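Side-chain contacts in cysteine desulfurase (Fervidobacterium islandicum, PDB 6A6E), which catalyses the pyridoxal-phosphate-dependent removal of sulfur from cysteine and, as a SufS enzyme, probably supplies it for iron-sulfur cluster assembly: residues E74-V77 against A78-A82; N91-S94 against E95-I98; T155-E158 against K159-T163. All blocks are in the same frame, centred on the assembly; numbering follows the deposited sequence.

Interaction 1. Residues E74-V77 against A78-A82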
loop_
_atom_site.group_PDB
_atom_site.type_symbol
_atom_site.label_atom_id
_atom_site.label_comp_id
_atom_site.label_asym_id
_atom_site.label_seq_id
_atom_site.Cartn_x
_atom_site.Cartn_y
_atom_site.Cartn_z
ATOM N N GLU A 74 -10.876 18.940 0.275
ATOM C CA GLU A 74 -9.579 19.206 0.830
ATOM C C GLU A 74 -8.647 18.017 0.574
ATOM O O GLU A 74 -7.480 18.198 0.176
ATOM C CB GLU A 74 -9.689 19.514 2.338
ATOM C CG GLU A 74 -10.336 20.871 2.621
ATOM C CD GLU A 74 -10.546 21.197 4.110
ATOM O OE1 GLU A 74 -10.211 20.397 5.016
ATOM O OE2 GLU A 74 -11.041 22.310 4.398
ATOM N N ALA A 75 -9.149 16.804 0.829
ATOM C CA ALA A 75 -8.305 15.611 0.761
ATOM C C ALA A 75 -7.977 15.394 -0.706
ATOM O O ALA A 75 -6.871 15.071 -1.054
ATOM C CB ALA A 75 -9.031 14.434 1.387
ATOM N N THR A 76 -8.940 15.604 -1.592
ATOM C CA THR A 76 -8.720 15.386 -2.998
ATOM C C THR A 76 -7.684 16.353 -3.583
ATOM O O THR A 76 -6.738 15.969 -4.332
ATOM C CB THR A 76 -10.052 15.485 -3.800
ATOM O OG1 THR A 76 -10.988 14.535 -3.298
ATOM C CG2 THR A 76 -9.830 15.171 -5.248
ATOM N N VAL A 77 -7.852 17.611 -3.249
ATOM C CA VAL A 77 -6.874 18.653 -3.657
ATOM C C VAL A 77 -5.465 18.337 -3.125
ATOM O O VAL A 77 -4.492 18.376 -3.866
ATOM C CB VAL A 77 -7.382 20.045 -3.185
ATOM C CG1 VAL A 77 -6.339 21.119 -3.279
ATOM C CG2 VAL A 77 -8.623 20.469 -3.979
ATOM N N ALA A 78 -5.365 17.929 -1.877
ATOM C CA ALA A 78 -4.045 17.653 -1.300
ATOM C C ALA A 78 -3.398 16.489 -2.011
ATOM O O ALA A 78 -2.189 16.536 -2.293
ATOM C CB ALA A 78 -4.127 17.430 0.217
ATOM N N TYR A 79 -4.171 15.442 -2.305
ATOM C CA TYR A 79 -3.647 14.264 -3.016
ATOM C C TYR A 79 -3.143 14.605 -4.418
ATOM O O TYR A 79 -2.051 14.201 -4.830
ATOM C CB TYR A 79 -4.715 13.165 -3.081
ATOM C CG TYR A 79 -4.306 11.852 -3.669
ATOM C CD1 TYR A 79 -3.578 10.892 -2.929
ATOM C CD2 TYR A 79 -4.722 11.493 -4.972
ATOM C CE1 TYR A 79 -3.255 9.652 -3.504
ATOM C CE2 TYR A 79 -4.413 10.252 -5.530
ATOM C CZ TYR A 79 -3.651 9.348 -4.800
ATOM O OH TYR A 79 -3.384 8.154 -5.431
ATOM N N GLU A 80 -3.957 15.287 -5.209
ATOM C CA GLU A 80 -3.479 15.702 -6.548
ATOM C C GLU A 80 -2.290 16.699 -6.477
ATOM O O GLU A 80 -1.444 16.640 -7.313
ATOM C CB GLU A 80 -4.590 16.350 -7.342
ATOM C CG GLU A 80 -5.772 15.440 -7.803
ATOM C CD GLU A 80 -5.842 13.908 -7.463
ATOM O OE1 GLU A 80 -5.252 12.949 -8.204
ATOM O OE2 GLU A 80 -6.698 13.674 -6.503
ATOM N N GLN A 81 -2.242 17.582 -5.473
ATOM C CA GLN A 81 -1.067 18.442 -5.244
ATOM C C GLN A 81 0.168 17.570 -4.996
ATOM O O GLN A 81 1.235 17.865 -5.528
ATOM C CB GLN A 81 -1.264 19.438 -4.115
ATOM C CG GLN A 81 -2.254 20.562 -4.534
ATOM C CD GLN A 81 -2.587 21.536 -3.399
ATOM O OE1 GLN A 81 -2.499 21.199 -2.218
ATOM N NE2 GLN A 81 -2.977 22.746 -3.759
ATOM N N ALA A 82 0.016 16.466 -4.240
ATOM C CA ALA A 82 1.153 15.587 -4.006
ATOM C C ALA A 82 1.658 14.953 -5.313
ATOM O O ALA A 82 2.876 14.861 -5.504
ATOM C CB ALA A 82 0.825 14.539 -2.976
#
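Thr76 and Glu80 lie side by side, one turn apart on a helix, and point the same way. Val77 and Gln81 repeat the pairing at the next position. The main chain is joined by the i to i+4 bonds of an alpha helix. Ala78 N donates to Glu74 O at 3.0 Å, and Tyr79 N donates to Ala75 O at 3.0 Å. Glu80 N meets Thr76 O in an almost straight bond, 179° at the hydrogen. Gln81 N reaches Val77 O at 2.9 Å. Each carbonyl of 74-77 therefore has its helical donor. The side chains add contacts of another kind. Glu80 is eclipsed about CB-CG (chi2 0°), which curls its carboxylate back over the preceding turn. OE2 of Glu80 then sits 3.7 Å from CG2 of Thr76 and at the edge of the Tyr79 ring, in its plane. It also comes to 3.2 Å from Thr76 O. Both atoms are acceptors, so this approach is probably unfavourable. The other oxygen, OE1, has a salt bridge to Arg83, which may offset the cost. Thr76 OG1 takes a bond from His65 N and gives one to Ala72 O. Gln81 runs extended beside Val77, with NE2 3.8 Å from CG1. Glu74 turns away from the next turn; its OE1 is held by His60 ND1 and by Arg27 of the second subunit. Tyr79 OH bonds to Glu284. The stretch lies in helix 70-90. Ala75 and Ala78 pack on Phe56 of helix 47-59, while Ala78 and Tyr79 meet Val294 and Ala293 of helix 290-306. The Tyr79 ring also meets Phe99 of strand 97-100.

Interaction 2. Residues N91-S94 against E95-I98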
loop_
_atom_site.group_PDB
_atom_site.type_symbol
_atom_site.label_atom_id
_atom_site.label_comp_id
_atom_site.label_asym_id
_atom_site.label_seq_id
_atom_site.Cartn_x
_atom_site.Cartn_y
_atom_site.Cartn_z
ATOM N N ASN A 91 10.805 15.673 -13.141
ATOM C CA ASN A 91 10.553 16.277 -14.481
ATOM C C ASN A 91 9.613 15.483 -15.365
ATOM O O ASN A 91 9.865 15.299 -16.586
ATOM C CB ASN A 91 11.890 16.552 -15.209
ATOM C CG ASN A 91 11.723 17.528 -16.368
ATOM O OD1 ASN A 91 10.863 18.376 -16.307
ATOM N ND2 ASN A 91 12.476 17.326 -17.461
ATOM N N ALA A 92 8.529 14.989 -14.769
ATOM C CA ALA A 92 7.482 14.294 -15.518
ATOM C C ALA A 92 6.287 15.134 -15.534
ATOM O O ALA A 92 6.203 16.127 -14.800
ATOM C CB ALA A 92 7.083 12.945 -14.914
ATOM N N SER A 93 5.311 14.696 -16.310
ATOM C CA SER A 93 4.065 15.378 -16.253
ATOM C C SER A 93 3.183 14.608 -15.208
ATOM O O SER A 93 3.439 13.406 -14.893
ATOM C CB SER A 93 3.515 15.531 -17.672
ATOM O OG SER A 93 2.383 14.771 -17.772
ATOM N N SER A 94 2.253 15.311 -14.566
ATOM C CA SER A 94 1.450 14.699 -13.485
ATOM C C SER A 94 0.671 13.450 -13.910
ATOM O O SER A 94 0.566 12.543 -13.098
ATOM C CB SER A 94 0.509 15.719 -12.840
ATOM O OG SER A 94 -0.559 16.097 -13.702
ATOM N N GLU A 95 0.221 13.357 -15.164
ATOM C CA GLU A 95 -0.519 12.174 -15.610
ATOM C C GLU A 95 0.389 10.943 -15.859
ATOM O O GLU A 95 -0.101 9.884 -16.109
ATOM C CB GLU A 95 -1.436 12.492 -16.841
ATOM C CG GLU A 95 -0.767 12.342 -18.196
ATOM C CD GLU A 95 -1.471 13.131 -19.337
ATOM O OE1 GLU A 95 -2.449 12.590 -19.952
ATOM O OE2 GLU A 95 -1.012 14.279 -19.680
ATOM N N GLU A 96 1.720 11.128 -15.777
ATOM C CA GLU A 96 2.700 10.058 -15.875
ATOM C C GLU A 96 3.138 9.467 -14.513
ATOM O O GLU A 96 3.979 8.531 -14.462
ATOM C CB GLU A 96 3.951 10.596 -16.651
ATOM C CG GLU A 96 3.583 11.093 -18.043
ATOM C CD GLU A 96 4.776 11.638 -18.841
ATOM O OE1 GLU A 96 5.569 12.441 -18.295
ATOM O OE2 GLU A 96 4.912 11.206 -19.999
ATOM N N ILE A 97 2.612 10.039 -13.438
ATOM C CA ILE A 97 2.896 9.585 -12.090
ATOM C C ILE A 97 1.709 8.763 -11.547
ATOM O O ILE A 97 0.564 9.273 -11.425
ATOM C CB ILE A 97 3.128 10.776 -11.222
ATOM C CG1 ILE A 97 4.353 11.581 -11.730
ATOM C CG2 ILE A 97 3.400 10.404 -9.772
ATOM C CD1 ILE A 97 5.672 10.803 -11.847
ATOM N N ILE A 98 1.996 7.499 -11.233
ATOM C CA ILE A 98 1.066 6.604 -10.610
ATOM C C ILE A 98 1.530 6.252 -9.220
ATOM O O ILE A 98 2.677 5.878 -9.051
ATOM C CB ILE A 98 0.973 5.354 -11.451
ATOM C CG1 ILE A 98 0.532 5.819 -12.871
ATOM C CG2 ILE A 98 -0.013 4.384 -10.852
ATOM C CD1 ILE A 98 0.946 4.813 -13.880
#
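Between Ser93 and Ile97 the backbone makes two successive tight turns. Glu96 N donates to Ser93 O at 3.0 Å, and Ile97 N donates to Ser94 O at 3.3 Å. Both are i to i+3 bonds, as in a 3-10 turn. Just before, Asn91 has a positive phi of 58° and ends helix 70-90 in a Schellman motif. The side chain of Glu96 then reaches back across the turn. Its OE1 accepts from Ser93 N at 3.0 Å, in a nearly straight bond of 173°. The donor comes to the anti side of the carboxylate. This is one half of a capping box. The other half is missing, because Ser93 OG stays 4.2 Å from Glu96 N. The turn leads from helix 70-90 into strand 97-100, an outermost strand of the seven-stranded sheet in this class V aminotransferase fold. Glu96 and Ile98 bond through their backbones to Gly248 and Leu246 of the neighbouring antiparallel strand. Glu96 is extended beyond CG, which carries the carboxylate past CB of Ser93 to CB of Ala92, 3.7 Å from OE1. Its second oxygen, OE2, accepts from Lys250 N, so both oxygens of this buried group have a backbone N-H. On Ile97, CG1 is anti to the carbonyl carbon (chi1 -62°), and its end CD1 reaches Ala92 CB at 4.0 Å. The same isoleucine packs on Val86, Ala87 and Leu90 of the helix just left.

Interaction 3. Residues T155-E158 against K159-T163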
loop_
_atom_site.group_PDB
_atom_site.type_symbol
_atom_site.label_atom_id
_atom_site.label_comp_id
_atom_site.label_asym_id
_atom_site.label_seq_id
_atom_site.Cartn_x
_atom_site.Cartn_y
_atom_site.Cartn_z
ATOM N N THR A 155 26.184 -9.598 -17.362
ATOM C CA THR A 155 26.994 -10.242 -16.305
ATOM C C THR A 155 27.850 -9.239 -15.567
ATOM O O THR A 155 28.216 -8.197 -16.099
ATOM C CB THR A 155 27.920 -11.325 -16.875
ATOM O OG1 THR A 155 28.714 -10.721 -17.853
ATOM C CG2 THR A 155 27.135 -12.374 -17.577
ATOM N N ALA A 156 28.079 -9.504 -14.294
ATOM C CA ALA A 156 28.897 -8.693 -13.462
ATOM C C ALA A 156 30.256 -9.352 -13.322
ATOM O O ALA A 156 30.350 -10.568 -13.532
ATOM C CB ALA A 156 28.285 -8.582 -12.086
ATOM N N ASP A 157 31.270 -8.576 -12.935
ATOM C CA ASP A 157 32.580 -9.138 -12.745
ATOM C C ASP A 157 32.654 -9.677 -11.302
ATOM O O ASP A 157 31.638 -9.682 -10.546
ATOM C CB ASP A 157 33.723 -8.147 -13.140
ATOM C CG ASP A 157 33.950 -7.030 -12.128
ATOM O OD1 ASP A 157 33.343 -7.043 -11.022
ATOM O OD2 ASP A 157 34.780 -6.116 -12.416
ATOM N N GLU A 158 33.856 -10.069 -10.901
ATOM C CA GLU A 158 34.006 -10.895 -9.728
ATOM C C GLU A 158 33.989 -10.029 -8.481
ATOM O O GLU A 158 33.933 -10.555 -7.394
ATOM C CB GLU A 158 35.246 -11.802 -9.837
ATOM C CG GLU A 158 36.585 -11.112 -9.698
ATOM C CD GLU A 158 37.776 -12.101 -9.760
ATOM O OE1 GLU A 158 37.626 -13.289 -10.192
ATOM O OE2 GLU A 158 38.872 -11.674 -9.351
ATOM N N LYS A 159 33.992 -8.700 -8.663
ATOM C CA LYS A 159 33.740 -7.739 -7.591
ATOM C C LYS A 159 32.248 -7.214 -7.620
ATOM O O LYS A 159 31.875 -6.328 -6.873
ATOM C CB LYS A 159 34.765 -6.607 -7.659
ATOM C CG LYS A 159 36.123 -6.922 -7.031
ATOM C CD LYS A 159 36.064 -6.916 -5.508
ATOM C CE LYS A 159 37.429 -7.069 -4.848
ATOM N NZ LYS A 159 37.266 -7.173 -3.350
ATOM N N GLY A 160 31.449 -7.748 -8.528
ATOM C CA GLY A 160 30.062 -7.344 -8.686
ATOM C C GLY A 160 29.818 -6.127 -9.573
ATOM O O GLY A 160 28.746 -5.598 -9.576
ATOM N N VAL A 161 30.814 -5.714 -10.347
ATOM C CA VAL A 161 30.738 -4.481 -11.154
ATOM C C VAL A 161 30.135 -4.815 -12.486
ATOM O O VAL A 161 30.447 -5.865 -13.085
ATOM C CB VAL A 161 32.147 -3.805 -11.341
ATOM C CG1 VAL A 161 32.065 -2.529 -12.170
ATOM C CG2 VAL A 161 32.687 -3.435 -10.015
ATOM N N ILE A 162 29.204 -3.964 -12.933
ATOM C CA ILE A 162 28.680 -4.033 -14.302
ATOM C C ILE A 162 29.488 -2.994 -15.127
ATOM O O ILE A 162 29.305 -1.801 -14.958
ATOM C CB ILE A 162 27.185 -3.667 -14.375
ATOM C CG1 ILE A 162 26.357 -4.604 -13.521
ATOM C CG2 ILE A 162 26.707 -3.614 -15.839
ATOM C CD1 ILE A 162 26.111 -5.938 -14.130
ATOM N N THR A 163 30.427 -3.456 -15.952
ATOM C CA THR A 163 31.298 -2.550 -16.714
ATOM C C THR A 163 30.594 -2.128 -17.980
ATOM O O THR A 163 29.698 -2.826 -18.457
ATOM C CB THR A 163 32.659 -3.236 -17.084
ATOM O OG1 THR A 163 32.409 -4.349 -17.945
ATOM C CG2 THR A 163 33.345 -3.691 -15.843
HETATM O O HOH W 1 30.667 -6.532 -15.665
#
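Asp157 is bound on both faces of its carboxylate. OD1 accepts from Val161 N at 2.9 Å and from Lys159 N at 3.0 Å. The two donors reach it from opposite faces of the plane. The bond to Lys159 N makes an Asx turn. With chi1 near 75°, CG of Asp157 is tucked in over its own backbone, which brings the carboxylate across the loop beside Val161. The backbone closes a type I beta turn with Gly160 N on Asp157 O at 2.8 Å. Asp157 N returns a bond to Val161 O at 2.8 Å, so Gly160, with a phi of 85°, forms a G1 bulge. An alanine at Asp157 lacks OD1, and the N-H groups of Lys159 and Val161, left without their shared acceptor, would probably hold the turn less firmly. Lys159 brings CB to 3.7 Å from OD1 of Asp157, while its NZ leads off to Val334 O. Ala156 packs against the returning limb of the loop: its CA-H contacts Val161 O, and its CB meets Ile162 CD1 at 4.0 Å. A water bridges Thr155 O, Val161 O and Thr163 N. The loop links strand 150-154 to helix 164-173, where Thr163 is the N-cap through Ser166 N. At the loop's tip, Lys159 reaches strand 332-334 through its side chain and Gly336 of the following loop through its backbone.

Interactions 1 and 2 follow each other in the chain, with centres about 15 Å apart. Interaction 1 lies within helix 70-90, and interaction 2 carries the chain from that helix into strand 97-100. Arg83 serves both, through Glu80 and the carbonyl of Ile97. Interaction 3 stands apart, its centre about 44 Å from that of interaction 1, in the loop after strand 150-154, the other outermost strand of the sheet that holds 97-100. All three are partly buried. Among the touching residues, only interactions 1 and 3 include exposed ones. Regular helix bonds dominate the first, with its acidic side chains paired elsewhere. In the two turns, a carboxylate takes up backbone N-H groups that have no helical partner.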